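Uncharacterized protein A6V7T0 (PDB 3K12) is of unknown function but belongs to the YjgF-like superfamily of small alpha/beta proteins and assembles here with two further copies of itself. Local coordinates at residues R4-K9 / D47-S52; M14-N19 / Q51-D56; R40-N45 / V106-V111; V63-A68 / Q78-W83. All coordinates share one frame; numbering follows the deposited sequence.

Contact 1: R4-K9 / D47-S52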
loop_
_atom_site.group_PDB
_atom_site.type_symbol
_atom_site.label_atom_id
_atom_site.label_comp_id
_atom_site.label_asym_id
_atom_site.label_seq_id
_atom_site.Cartn_x
_atom_site.Cartn_y
_atom_site.Cartn_z
ATOM N N ARG D 4 -16.086 -3.558 11.307
ATOM C CA ARG D 4 -14.879 -2.990 11.851
ATOM C C ARG D 4 -14.595 -3.517 13.243
ATOM O O ARG D 4 -15.527 -3.795 14.031
ATOM C CB ARG D 4 -14.983 -1.470 11.915
ATOM C CG ARG D 4 -14.986 -0.864 10.530
ATOM C CD ARG D 4 -15.067 0.651 10.615
ATOM N NE ARG D 4 -14.958 1.257 9.283
ATOM C CZ ARG D 4 -15.997 1.428 8.489
ATOM N NH1 ARG D 4 -17.210 1.035 8.872
ATOM N NH2 ARG D 4 -15.830 1.984 7.287
ATOM N N PHE D 5 -13.308 -3.594 13.558
ATOM C CA PHE D 5 -12.818 -4.171 14.822
ATOM C C PHE D 5 -11.799 -3.264 15.474
ATOM O O PHE D 5 -10.922 -2.709 14.795
ATOM C CB PHE D 5 -12.255 -5.604 14.592
ATOM C CG PHE D 5 -13.234 -6.513 13.889
ATOM C CD1 PHE D 5 -13.384 -6.469 12.495
ATOM C CD2 PHE D 5 -14.051 -7.383 14.615
ATOM C CE1 PHE D 5 -14.321 -7.259 11.844
ATOM C CE2 PHE D 5 -14.993 -8.193 13.960
ATOM C CZ PHE D 5 -15.120 -8.136 12.569
ATOM N N GLU D 6 -11.884 -3.118 16.792
ATOM C CA GLU D 6 -10.979 -2.311 17.578
ATOM C C GLU D 6 -10.953 -0.873 17.043
ATOM O O GLU D 6 -9.945 -0.382 16.534
ATOM C CB GLU D 6 -9.578 -2.955 17.648
ATOM C CG GLU D 6 -9.613 -4.273 18.408
ATOM C CD GLU D 6 -8.273 -4.994 18.496
ATOM O OE1 GLU D 6 -7.213 -4.349 18.412
ATOM O OE2 GLU D 6 -8.313 -6.220 18.675
ATOM N N VAL D 7 -12.113 -0.220 17.182
ATOM C CA VAL D 7 -12.383 1.067 16.530
ATOM C C VAL D 7 -12.407 2.189 17.537
ATOM O O VAL D 7 -13.011 2.060 18.617
ATOM C CB VAL D 7 -13.726 1.046 15.784
ATOM C CG1 VAL D 7 -13.812 2.236 14.823
ATOM C CG2 VAL D 7 -13.863 -0.222 15.005
ATOM N N VAL D 8 -11.712 3.257 17.185
ATOM C CA VAL D 8 -11.680 4.509 17.943
ATOM C C VAL D 8 -11.868 5.641 16.910
ATOM O O VAL D 8 -11.901 5.377 15.690
ATOM C CB VAL D 8 -10.354 4.667 18.753
ATOM C CG1 VAL D 8 -10.220 3.539 19.822
ATOM C CG2 VAL D 8 -9.129 4.641 17.857
ATOM N N LYS D 9 -11.971 6.889 17.360
ATOM C CA LYS D 9 -12.133 8.022 16.411
ATOM C C LYS D 9 -11.054 8.035 15.338
ATOM O O LYS D 9 -11.328 8.339 14.155
ATOM C CB LYS D 9 -12.103 9.387 17.137
ATOM C CG LYS D 9 -13.330 9.658 17.992
ATOM C CD LYS D 9 -13.114 10.963 18.744
ATOM C CE LYS D 9 -14.370 11.281 19.510
ATOM N NZ LYS D 9 -14.234 12.589 20.230
ATOM N N ASP D 47 -1.729 -12.078 13.502
ATOM C CA ASP D 47 -2.277 -13.429 13.630
ATOM C C ASP D 47 -3.571 -13.413 14.440
ATOM O O ASP D 47 -4.545 -14.052 14.082
ATOM C CB ASP D 47 -1.248 -14.367 14.316
ATOM C CG ASP D 47 -1.182 -15.744 13.664
ATOM O OD1 ASP D 47 -1.055 -15.833 12.449
ATOM O OD2 ASP D 47 -1.185 -16.769 14.383
ATOM N N ARG D 48 -3.523 -12.702 15.562
ATOM C CA ARG D 48 -4.668 -12.625 16.498
ATOM C C ARG D 48 -5.844 -11.984 15.786
ATOM O O ARG D 48 -6.955 -12.494 15.833
ATOM C CB ARG D 48 -4.291 -11.838 17.727
ATOM C CG ARG D 48 -5.442 -11.598 18.690
ATOM C CD ARG D 48 -5.034 -10.689 19.833
ATOM N NE ARG D 48 -4.792 -9.321 19.397
ATOM C CZ ARG D 48 -5.759 -8.433 19.134
ATOM N NH1 ARG D 48 -5.440 -7.215 18.747
ATOM N NH2 ARG D 48 -7.039 -8.752 19.251
ATOM N N LEU D 49 -5.564 -10.874 15.095
ATOM C CA LEU D 49 -6.604 -10.172 14.373
ATOM C C LEU D 49 -7.218 -11.028 13.275
ATOM O O LEU D 49 -8.444 -11.164 13.198
ATOM C CB LEU D 49 -6.047 -8.873 13.787
ATOM C CG LEU D 49 -5.811 -7.723 14.758
ATOM C CD1 LEU D 49 -4.953 -6.612 14.161
ATOM C CD2 LEU D 49 -7.163 -7.171 15.225
ATOM N N LEU D 50 -6.368 -11.692 12.476
ATOM C CA LEU D 50 -6.855 -12.565 11.418
ATOM C C LEU D 50 -7.720 -13.689 11.976
ATOM O O LEU D 50 -8.794 -13.955 11.491
ATOM C CB LEU D 50 -5.686 -13.184 10.646
ATOM C CG LEU D 50 -4.971 -12.177 9.762
ATOM C CD1 LEU D 50 -3.682 -12.796 9.210
ATOM C CD2 LEU D 50 -5.898 -11.608 8.619
ATOM N N GLN D 51 -7.226 -14.362 13.000
ATOM C CA GLN D 51 -7.966 -15.524 13.505
ATOM C C GLN D 51 -9.306 -15.128 14.124
ATOM O O GLN D 51 -10.274 -15.908 14.063
ATOM C CB GLN D 51 -7.102 -16.314 14.495
ATOM C CG GLN D 51 -5.936 -16.988 13.793
ATOM C CD GLN D 51 -5.132 -17.930 14.647
ATOM O OE1 GLN D 51 -4.167 -18.538 14.156
ATOM N NE2 GLN D 51 -5.520 -18.082 15.908
ATOM N N SER D 52 -9.372 -13.911 14.659
ATOM C CA SER D 52 -10.623 -13.425 15.275
ATOM C C SER D 52 -11.778 -13.348 14.279
ATOM O O SER D 52 -12.949 -13.336 14.685
ATOM C CB SER D 52 -10.414 -12.091 15.992
ATOM O OG SER D 52 -10.415 -10.998 15.079
#
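Glu6 and Arg48 reach for each other from opposite directions and close a salt bridge between the corner at Glu6 in strand 3-7 and the last turns of helix 35-52. The two flat groups lie almost in one plane, with 9° between carboxylate and guanidinium. Arg48 grips end-on, and both of its terminal nitrogens converge on a single oxygen: NH2 of Arg48 is 2.9 Å from OE2 of Glu6, met nearly along the C-O axis, while Arg48 NH1 comes to the syn lone pair of that same OE2 at 3.0 Å. A weak third bond joins Arg48 NH1 to Glu6 OE1 at 3.4 Å. The arginine leaves the helix with CG anti to the backbone N (chi1 175°) and folds over at chi3 (69°), which swings its end round to the acid; the glutamate instead runs out extended beyond CG. Arg48 NH1 also bonds to Asn45 OD1, one turn back, a second hold on the guanidinium. Beside the charges, Leu49 CD2 lies 3.8 Å from Glu6 OE2, an apolar neighbour of a salt bridge between two exposed residues. Glu6 itself has positive phi, where the chain turns its corner, and its backbone bonds to Glu13 of strand 12-17. Leu49 seats the helix on Ile23 and Gln26 of strand 20-26. The bridge joins edge strand 3-7 to this helix, packed on the sheet's face.

Contact 2: M14-N19 / Q51-D56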
loop_
_atom_site.group_PDB
_atom_site.type_symbol
_atom_site.label_atom_id
_atom_site.label_comp_id
_atom_site.label_asym_id
_atom_site.label_seq_id
_atom_site.Cartn_x
_atom_site.Cartn_y
_atom_site.Cartn_z
HETATM N N MSE D 14 -8.899 -3.056 12.183
HETATM C CA MSE D 14 -9.234 -3.970 11.133
HETATM C C MSE D 14 -10.603 -3.682 10.538
HETATM O O MSE D 14 -11.547 -3.364 11.266
HETATM C CB MSE D 14 -9.124 -5.425 11.659
HETATM C CG MSE D 14 -9.525 -6.471 10.649
HETATM SE SE MSE D 14 -9.137 -8.287 11.224
HETATM C CE MSE D 14 -10.184 -8.323 12.913
ATOM N N ALA D 15 -10.723 -3.822 9.230
ATOM C CA ALA D 15 -12.006 -3.708 8.546
ATOM C C ALA D 15 -12.194 -4.902 7.628
ATOM O O ALA D 15 -11.254 -5.286 6.898
ATOM C CB ALA D 15 -12.117 -2.375 7.751
ATOM N N LEU D 16 -13.373 -5.512 7.665
ATOM C CA LEU D 16 -13.721 -6.633 6.823
ATOM C C LEU D 16 -14.728 -6.141 5.781
ATOM O O LEU D 16 -15.738 -5.495 6.123
ATOM C CB LEU D 16 -14.336 -7.745 7.692
ATOM C CG LEU D 16 -13.968 -9.228 7.728
ATOM C CD1 LEU D 16 -15.140 -9.981 8.356
ATOM C CD2 LEU D 16 -13.590 -9.807 6.363
ATOM N N HIS D 17 -14.451 -6.428 4.523
ATOM C CA HIS D 17 -15.344 -6.110 3.403
ATOM C C HIS D 17 -15.596 -7.379 2.630
ATOM O O HIS D 17 -14.739 -7.826 1.877
ATOM C CB HIS D 17 -14.704 -5.083 2.493
ATOM C CG HIS D 17 -15.565 -4.702 1.331
ATOM N ND1 HIS D 17 -15.066 -4.523 0.056
ATOM C CD2 HIS D 17 -16.900 -4.480 1.245
ATOM C CE1 HIS D 17 -16.051 -4.189 -0.757
ATOM N NE2 HIS D 17 -17.175 -4.163 -0.062
ATOM N N GLY D 18 -16.754 -7.993 2.867
ATOM C CA GLY D 18 -17.026 -9.306 2.304
ATOM C C GLY D 18 -15.969 -10.269 2.828
ATOM O O GLY D 18 -15.788 -10.404 4.049
ATOM N N ASN D 19 -15.225 -10.885 1.922
ATOM C CA ASN D 19 -14.165 -11.793 2.385
ATOM C C ASN D 19 -12.743 -11.246 2.217
ATOM O O ASN D 19 -11.774 -11.994 2.141
ATOM C CB ASN D 19 -14.347 -13.175 1.771
ATOM C CG ASN D 19 -15.561 -13.911 2.356
ATOM O OD1 ASN D 19 -15.869 -13.809 3.561
ATOM N ND2 ASN D 19 -16.256 -14.630 1.508
ATOM N N GLN D 51 -7.226 -14.362 13.000
ATOM C CA GLN D 51 -7.966 -15.524 13.505
ATOM C C GLN D 51 -9.306 -15.128 14.124
ATOM O O GLN D 51 -10.274 -15.908 14.063
ATOM C CB GLN D 51 -7.102 -16.314 14.495
ATOM C CG GLN D 51 -5.936 -16.988 13.793
ATOM C CD GLN D 51 -5.132 -17.930 14.647
ATOM O OE1 GLN D 51 -4.167 -18.538 14.156
ATOM N NE2 GLN D 51 -5.520 -18.082 15.908
ATOM N N SER D 52 -9.372 -13.911 14.659
ATOM C CA SER D 52 -10.623 -13.425 15.275
ATOM C C SER D 52 -11.778 -13.348 14.279
ATOM O O SER D 52 -12.949 -13.336 14.685
ATOM C CB SER D 52 -10.414 -12.091 15.992
ATOM O OG SER D 52 -10.415 -10.998 15.079
ATOM N N VAL D 53 -11.455 -13.239 12.989
ATOM C CA VAL D 53 -12.479 -13.200 11.938
ATOM C C VAL D 53 -12.498 -14.431 11.049
ATOM O O VAL D 53 -13.180 -14.464 10.047
ATOM C CB VAL D 53 -12.415 -11.882 11.099
ATOM C CG1 VAL D 53 -12.662 -10.703 12.018
ATOM C CG2 VAL D 53 -11.096 -11.738 10.374
ATOM N N GLY D 54 -11.782 -15.480 11.446
ATOM C CA GLY D 54 -11.793 -16.701 10.668
ATOM C C GLY D 54 -10.775 -16.758 9.541
ATOM O O GLY D 54 -10.881 -17.625 8.678
ATOM N N SER D 55 -9.808 -15.845 9.545
ATOM C CA SER D 55 -8.675 -15.901 8.623
ATOM C C SER D 55 -7.475 -16.479 9.376
ATOM O O SER D 55 -7.593 -16.896 10.543
ATOM C CB SER D 55 -8.361 -14.510 8.067
ATOM O OG SER D 55 -7.320 -14.518 7.080
ATOM N N ASP D 56 -6.312 -16.490 8.724
ATOM C CA ASP D 56 -5.124 -17.093 9.332
ATOM C C ASP D 56 -3.896 -16.668 8.534
ATOM O O ASP D 56 -4.022 -16.051 7.464
ATOM C CB ASP D 56 -5.234 -18.629 9.437
ATOM C CG ASP D 56 -5.354 -19.299 8.093
ATOM O OD1 ASP D 56 -4.331 -19.339 7.365
ATOM O OD2 ASP D 56 -6.445 -19.806 7.744
#
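Met14, present as selenomethionine, and Val53 meet tip to tip where strand 12-17 of the sheet passes the end of helix 35-52, which a Schellman motif closes. Gly54, with positive phi, is the C-prime residue of that motif: its N bonds to Gln51 O, and Ser55 N to Leu50 O. The turn sets Val53 facing the strand. The tight part is the selenomethionine end. Its chain runs straight out from the strand as far as SE and bends only at chi3 (58°), bringing CE of Met14 to 3.6 Å from Val53 CG1, while SE lies 4.1 Å from Val53 CG2; both branches of the valine are thus used against one side chain. Phe5 of strand 3-7 touches both Met14 and Val53, and Val21 and Ile23 of strand 20-26 also pack on Met14, so this end is buried on several sides. The packing slackens two residues along the strand, where Leu16 CD1 comes only to 4.3 Å from Val53 CB. Beyond Leu16 the strand gives way to a turn through Gly18, and Asn19 OD1 bonds to Arg114 NH2, while Arg114 NH1 bonds to Val53 O, so one guanidinium ties the turn to the helix end. Toward solvent lies Ser52, an exposed residue, whose hydroxyl bonds to Leu49 O. Here the tight part borders the exposed serine: the same methyl CE of Met14 that packs on Val53 also touches Ser52 OG, at 3.4 Å.

Contact 3: R40-N45 / V106-V111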
loop_
_atom_site.group_PDB
_atom_site.type_symbol
_atom_site.label_atom_id
_atom_site.label_comp_id
_atom_site.label_asym_id
_atom_site.label_seq_id
_atom_site.Cartn_x
_atom_site.Cartn_y
_atom_site.Cartn_z
ATOM N N ARG D 40 8.223 -9.996 15.432
ATOM C CA ARG D 40 7.426 -11.071 16.017
ATOM C C ARG D 40 6.160 -10.509 16.663
ATOM O O ARG D 40 5.089 -11.069 16.477
ATOM C CB ARG D 40 8.214 -11.756 17.131
ATOM C CG ARG D 40 9.491 -12.383 16.708
ATOM C CD ARG D 40 10.378 -12.843 17.919
ATOM N NE ARG D 40 11.515 -13.551 17.344
ATOM C CZ ARG D 40 11.368 -14.712 16.701
ATOM N NH1 ARG D 40 12.392 -15.310 16.122
ATOM N NH2 ARG D 40 10.168 -15.262 16.650
ATOM N N GLN D 41 6.315 -9.447 17.451
ATOM C CA GLN D 41 5.155 -8.795 18.098
ATOM C C GLN D 41 4.084 -8.413 17.075
ATOM O O GLN D 41 2.888 -8.662 17.287
ATOM C CB GLN D 41 5.537 -7.537 18.860
ATOM C CG GLN D 41 6.300 -7.766 20.175
ATOM C CD GLN D 41 6.667 -6.451 20.811
ATOM O OE1 GLN D 41 5.796 -5.632 21.119
ATOM N NE2 GLN D 41 7.973 -6.210 20.976
ATOM N N ILE D 42 4.528 -7.803 15.975
ATOM C CA ILE D 42 3.627 -7.351 14.923
ATOM C C ILE D 42 2.958 -8.528 14.245
ATOM O O ILE D 42 1.746 -8.533 14.083
ATOM C CB ILE D 42 4.378 -6.469 13.914
ATOM C CG1 ILE D 42 4.724 -5.109 14.538
ATOM C CG2 ILE D 42 3.550 -6.298 12.612
ATOM C CD1 ILE D 42 5.816 -4.380 13.798
ATOM N N LEU D 43 3.737 -9.540 13.838
ATOM C CA LEU D 43 3.142 -10.680 13.200
ATOM C C LEU D 43 2.199 -11.430 14.124
ATOM O O LEU D 43 1.188 -11.968 13.663
ATOM C CB LEU D 43 4.209 -11.623 12.623
ATOM C CG LEU D 43 5.002 -11.013 11.444
ATOM C CD1 LEU D 43 6.246 -11.890 11.175
ATOM C CD2 LEU D 43 4.143 -10.979 10.207
ATOM N N GLU D 44 2.525 -11.469 15.432
ATOM C CA GLU D 44 1.579 -12.106 16.346
ATOM C C GLU D 44 0.266 -11.332 16.459
ATOM O O GLU D 44 -0.808 -11.954 16.486
ATOM C CB GLU D 44 2.149 -12.329 17.736
ATOM C CG GLU D 44 1.069 -12.910 18.618
ATOM C CD GLU D 44 1.568 -13.446 19.912
ATOM O OE1 GLU D 44 1.166 -14.580 20.259
ATOM O OE2 GLU D 44 2.335 -12.722 20.573
ATOM N N ASN D 45 0.333 -10.005 16.505
ATOM C CA ASN D 45 -0.911 -9.238 16.590
ATOM C C ASN D 45 -1.730 -9.379 15.301
ATOM O O ASN D 45 -2.970 -9.506 15.338
ATOM C CB ASN D 45 -0.654 -7.758 16.869
ATOM C CG ASN D 45 -1.924 -7.045 17.340
ATOM O OD1 ASN D 45 -2.547 -7.473 18.335
ATOM N ND2 ASN D 45 -2.333 -5.976 16.636
ATOM N N VAL D 106 9.876 -1.037 12.664
ATOM C CA VAL D 106 9.158 -1.548 11.503
ATOM C C VAL D 106 7.659 -1.329 11.694
ATOM O O VAL D 106 7.144 -1.289 12.815
ATOM C CB VAL D 106 9.472 -3.057 11.244
ATOM C CG1 VAL D 106 9.011 -3.951 12.397
ATOM C CG2 VAL D 106 8.905 -3.516 9.885
ATOM N N GLU D 107 6.964 -1.169 10.575
ATOM C CA GLU D 107 5.525 -1.044 10.567
ATOM C C GLU D 107 5.010 -1.827 9.376
ATOM O O GLU D 107 5.620 -1.776 8.303
ATOM C CB GLU D 107 5.121 0.421 10.466
ATOM C CG GLU D 107 3.593 0.630 10.427
ATOM C CD GLU D 107 3.150 2.079 10.675
ATOM O OE1 GLU D 107 1.916 2.348 10.560
ATOM O OE2 GLU D 107 3.991 2.938 11.002
HETATM N N MSE D 108 3.922 -2.567 9.560
HETATM C CA MSE D 108 3.339 -3.387 8.481
HETATM C C MSE D 108 1.897 -2.996 8.247
HETATM O O MSE D 108 1.165 -2.644 9.197
HETATM C CB MSE D 108 3.368 -4.845 8.855
HETATM C CG MSE D 108 4.798 -5.369 8.849
HETATM SE SE MSE D 108 4.842 -7.282 9.122
HETATM C CE MSE D 108 6.748 -7.534 9.321
ATOM N N ILE D 109 1.474 -3.112 6.989
ATOM C CA ILE D 109 0.099 -2.811 6.562
ATOM C C ILE D 109 -0.385 -3.993 5.738
ATOM O O ILE D 109 0.332 -4.453 4.831
ATOM C CB ILE D 109 0.041 -1.535 5.672
ATOM C CG1 ILE D 109 0.870 -0.409 6.276
ATOM C CG2 ILE D 109 -1.428 -1.109 5.479
ATOM C CD1 ILE D 109 1.202 0.744 5.271
ATOM N N VAL D 110 -1.555 -4.515 6.036
ATOM C CA VAL D 110 -1.935 -5.827 5.549
ATOM C C VAL D 110 -3.271 -5.866 4.814
ATOM O O VAL D 110 -4.245 -5.231 5.249
ATOM C CB VAL D 110 -2.050 -6.794 6.745
ATOM C CG1 VAL D 110 -2.499 -8.186 6.321
ATOM C CG2 VAL D 110 -0.720 -6.842 7.507
ATOM N N VAL D 111 -3.305 -6.601 3.718
ATOM C CA VAL D 111 -4.547 -7.060 3.105
ATOM C C VAL D 111 -4.544 -8.583 3.095
ATOM O O VAL D 111 -3.513 -9.199 2.747
ATOM C CB VAL D 111 -4.712 -6.528 1.658
ATOM C CG1 VAL D 111 -6.041 -6.965 1.083
ATOM C CG2 VAL D 111 -4.660 -5.021 1.675
#
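Ile42 faces strand 106-111 from the sheet-facing side of helix 35-52 and spreads its two branches over two residues of that strand. From CB, the branch CG2 lies over Met108, a selenomethionine; CG2 of Ile42 is 3.8 Å from Met108 SE and also touches CB and CG of the same side chain. The other branch starts at CG1, which chi1 (-71°) turns to the side of the backbone N, and continues to CD1, which ends on Val106: CD1 of Ile42 is 3.5 Å from Val106 CG1 and also 3.5 Å from the carbonyl O of Val106, so the methyl sits against side chain and backbone together. The isoleucine and both strand side chains cross at a slant. One residue on, Leu43 adds a second helix side chain to the selenium, with CD2 at 3.9 Å from Met108 SE; the extended chain of Met108 thereby lodges its selenium against two neighbouring residues of the helix. Contacts from elsewhere complete the burial: Val63 of strand 60-67 and Leu76 of helix 73-83 pack on Met108, Ile65 packs on Val106, and Val79 and Trp83 on Leu43. On the other face of the strand, Glu107 points away from the helix and, like Ile109, packs on Ala93 of the second subunit. Helix and strand run nearly parallel; the axes of the two short segments come within 9.3 Å at an angle of 21°. A helix laid along a central strand in this way is the layered alpha/beta arrangement of the YjgF-like fold.

Contact 4: V63-A68 / Q78-W83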
loop_
_atom_site.group_PDB
_atom_site.type_symbol
_atom_site.label_atom_id
_atom_site.label_comp_id
_atom_site.label_asym_id
_atom_site.label_seq_id
_atom_site.Cartn_x
_atom_site.Cartn_y
_atom_site.Cartn_z
ATOM N N VAL D 63 1.540 -7.465 2.090
ATOM C CA VAL D 63 2.057 -6.750 3.273
ATOM C C VAL D 63 3.000 -5.662 2.814
ATOM O O VAL D 63 3.961 -5.934 2.093
ATOM C CB VAL D 63 2.779 -7.712 4.291
ATOM C CG1 VAL D 63 3.213 -6.921 5.545
ATOM C CG2 VAL D 63 1.864 -8.838 4.654
ATOM N N ARG D 64 2.706 -4.427 3.195
ATOM C CA ARG D 64 3.615 -3.316 2.989
ATOM C C ARG D 64 4.461 -3.221 4.228
ATOM O O ARG D 64 3.945 -3.164 5.348
ATOM C CB ARG D 64 2.799 -2.028 2.775
ATOM C CG ARG D 64 3.641 -0.796 2.504
ATOM C CD ARG D 64 4.366 -0.869 1.141
ATOM N NE ARG D 64 5.017 0.408 0.916
ATOM C CZ ARG D 64 6.312 0.655 1.032
ATOM N NH1 ARG D 64 6.741 1.893 0.875
ATOM N NH2 ARG D 64 7.189 -0.334 1.264
ATOM N N ILE D 65 5.775 -3.256 4.052
ATOM C CA ILE D 65 6.712 -3.242 5.196
ATOM C C ILE D 65 7.541 -1.979 5.162
ATOM O O ILE D 65 8.304 -1.754 4.202
ATOM C CB ILE D 65 7.653 -4.469 5.174
ATOM C CG1 ILE D 65 6.840 -5.748 5.102
ATOM C CG2 ILE D 65 8.554 -4.456 6.422
ATOM C CD1 ILE D 65 7.694 -7.059 4.939
ATOM N N LEU D 66 7.386 -1.150 6.188
ATOM C CA LEU D 66 8.122 0.106 6.315
ATOM C C LEU D 66 9.189 -0.138 7.373
ATOM O O LEU D 66 8.869 -0.384 8.527
ATOM C CB LEU D 66 7.165 1.257 6.700
ATOM C CG LEU D 66 5.865 1.353 5.899
ATOM C CD1 LEU D 66 4.963 2.416 6.521
ATOM C CD2 LEU D 66 6.217 1.739 4.457
ATOM N N LEU D 67 10.449 -0.069 6.961
ATOM C CA LEU D 67 11.568 -0.445 7.817
ATOM C C LEU D 67 12.329 0.809 8.207
ATOM O O LEU D 67 12.679 1.600 7.345
ATOM C CB LEU D 67 12.456 -1.453 7.074
ATOM C CG LEU D 67 13.688 -1.956 7.829
ATOM C CD1 LEU D 67 13.326 -2.863 9.009
ATOM C CD2 LEU D 67 14.504 -2.806 6.853
ATOM N N ALA D 68 12.586 1.008 9.503
ATOM C CA ALA D 68 13.222 2.256 9.945
ATOM C C ALA D 68 14.717 2.358 9.621
ATOM O O ALA D 68 15.200 3.456 9.337
ATOM C CB ALA D 68 12.986 2.482 11.446
ATOM N N GLN D 78 14.740 -12.676 8.777
ATOM C CA GLN D 78 14.958 -13.882 9.593
ATOM C C GLN D 78 13.633 -14.343 10.196
ATOM O O GLN D 78 13.251 -15.513 10.070
ATOM C CB GLN D 78 15.990 -13.585 10.685
ATOM C CG GLN D 78 16.280 -14.706 11.695
ATOM C CD GLN D 78 17.012 -14.158 12.932
ATOM O OE1 GLN D 78 16.860 -14.679 14.045
ATOM N NE2 GLN D 78 17.775 -13.095 12.748
ATOM N N VAL D 79 12.908 -13.411 10.808
ATOM C CA VAL D 79 11.608 -13.762 11.396
ATOM C C VAL D 79 10.567 -14.083 10.320
ATOM O O VAL D 79 9.832 -15.065 10.425
ATOM C CB VAL D 79 11.105 -12.639 12.342
ATOM C CG1 VAL D 79 9.736 -12.954 12.899
ATOM C CG2 VAL D 79 12.116 -12.426 13.458
ATOM N N TRP D 80 10.492 -13.224 9.283
ATOM C CA TRP D 80 9.579 -13.450 8.173
ATOM C C TRP D 80 9.692 -14.883 7.626
ATOM O O TRP D 80 8.698 -15.562 7.412
ATOM C CB TRP D 80 9.861 -12.409 7.068
ATOM C CG TRP D 80 8.897 -12.469 5.923
ATOM C CD1 TRP D 80 8.992 -13.246 4.818
ATOM C CD2 TRP D 80 7.666 -11.726 5.789
ATOM N NE1 TRP D 80 7.904 -13.043 3.986
ATOM C CE2 TRP D 80 7.081 -12.111 4.561
ATOM C CE3 TRP D 80 7.013 -10.773 6.582
ATOM C CZ2 TRP D 80 5.861 -11.563 4.087
ATOM C CZ3 TRP D 80 5.812 -10.225 6.120
ATOM C CH2 TRP D 80 5.244 -10.630 4.886
ATOM N N ASP D 81 10.942 -15.323 7.422
ATOM C CA ASP D 81 11.211 -16.641 6.860
ATOM C C ASP D 81 10.872 -17.801 7.817
ATOM O O ASP D 81 10.700 -18.950 7.380
ATOM C CB ASP D 81 12.678 -16.734 6.412
ATOM C CG ASP D 81 12.993 -15.840 5.221
ATOM O OD1 ASP D 81 12.061 -15.363 4.536
ATOM O OD2 ASP D 81 14.201 -15.607 4.974
ATOM N N GLN D 82 10.738 -17.486 9.092
ATOM C CA GLN D 82 10.366 -18.487 10.108
ATOM C C GLN D 82 8.900 -18.533 10.414
ATOM O O GLN D 82 8.472 -19.347 11.194
ATOM C CB GLN D 82 11.100 -18.194 11.435
ATOM C CG GLN D 82 12.558 -18.549 11.378
ATOM C CD GLN D 82 13.367 -18.014 12.535
ATOM O OE1 GLN D 82 12.827 -17.581 13.578
ATOM N NE2 GLN D 82 14.674 -18.033 12.363
ATOM N N TRP D 83 8.115 -17.646 9.808
ATOM C CA TRP D 83 6.750 -17.413 10.260
ATOM C C TRP D 83 5.660 -18.104 9.448
ATOM O O TRP D 83 4.690 -18.611 9.992
ATOM C CB TRP D 83 6.498 -15.885 10.271
ATOM C CG TRP D 83 5.212 -15.527 10.969
ATOM C CD1 TRP D 83 4.022 -15.246 10.384
ATOM C CD2 TRP D 83 5.015 -15.398 12.374
ATOM N NE1 TRP D 83 3.067 -14.973 11.350
ATOM C CE2 TRP D 83 3.653 -15.063 12.585
ATOM C CE3 TRP D 83 5.854 -15.538 13.478
ATOM C CZ2 TRP D 83 3.115 -14.861 13.864
ATOM C CZ3 TRP D 83 5.311 -15.318 14.756
ATOM C CH2 TRP D 83 3.972 -14.978 14.922
#
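Two aliphatic side chains of strand 60-67, Val63 and Ile65, close on the six-membered ring of Trp80. These contacts are apolar. Val63 approaches the indole at its edge, near the ring plane, and from the opposite direction: Val63 CG2 is 3.8 Å from Trp80 CH2, with Val63 CB close behind at 3.9 Å. Ile65 crosses the tryptophan at a slant and lays CD1 at 3.9 Å from Trp80 CZ3 and at 4.1 Å from CE3. A trans chi1 (-175°) sends the indole of Trp80 out from the helix toward the sheet, so it spans the gap between backbones whose nearest CA atoms, of Ile65 and Trp80, are 11.0 Å apart. Strand 60-67, helix 73-83 and strand 91-96 form a beta-alpha-beta unit with its two strands parallel, and the ring lies between helix 73-83 and strand 60-67. Aromatic and charged partners stand round the same indole: Arg92 makes a cation-pi contact with Trp80, and Phe84 meets it with the planes at about 55°. Polar links belong to the other strand face, where Arg64 NH1 bonds to Ser95 OG and Arg64 NH2 to Ala93 O, with Leu66 CD2 3.5 Å above the centre of the guanidinium.

In the fold
All four contacts fix helices to one mixed sheet. Contacts 1 and 2, centres 8 Å apart, share Gln51 and Ser52 at the end of helix 35-52 and reach adjacent strands 3-7 and 12-17. Contact 3 uses the same helix earlier in its course; its centre lies 3 Å from that of the chain and 8 Å from that of contact 4, on neighbouring strands 106-113 and 60-67. Contact 4 lies across the chain's centre, its own centre about 20 Å from contact 1 and 21 Å from contact 2. Along the sequence contact 3 crosses contacts 1 and 2, while contact 4 falls wholly between its segments; contact 3 thus brings the last strand against the first helix.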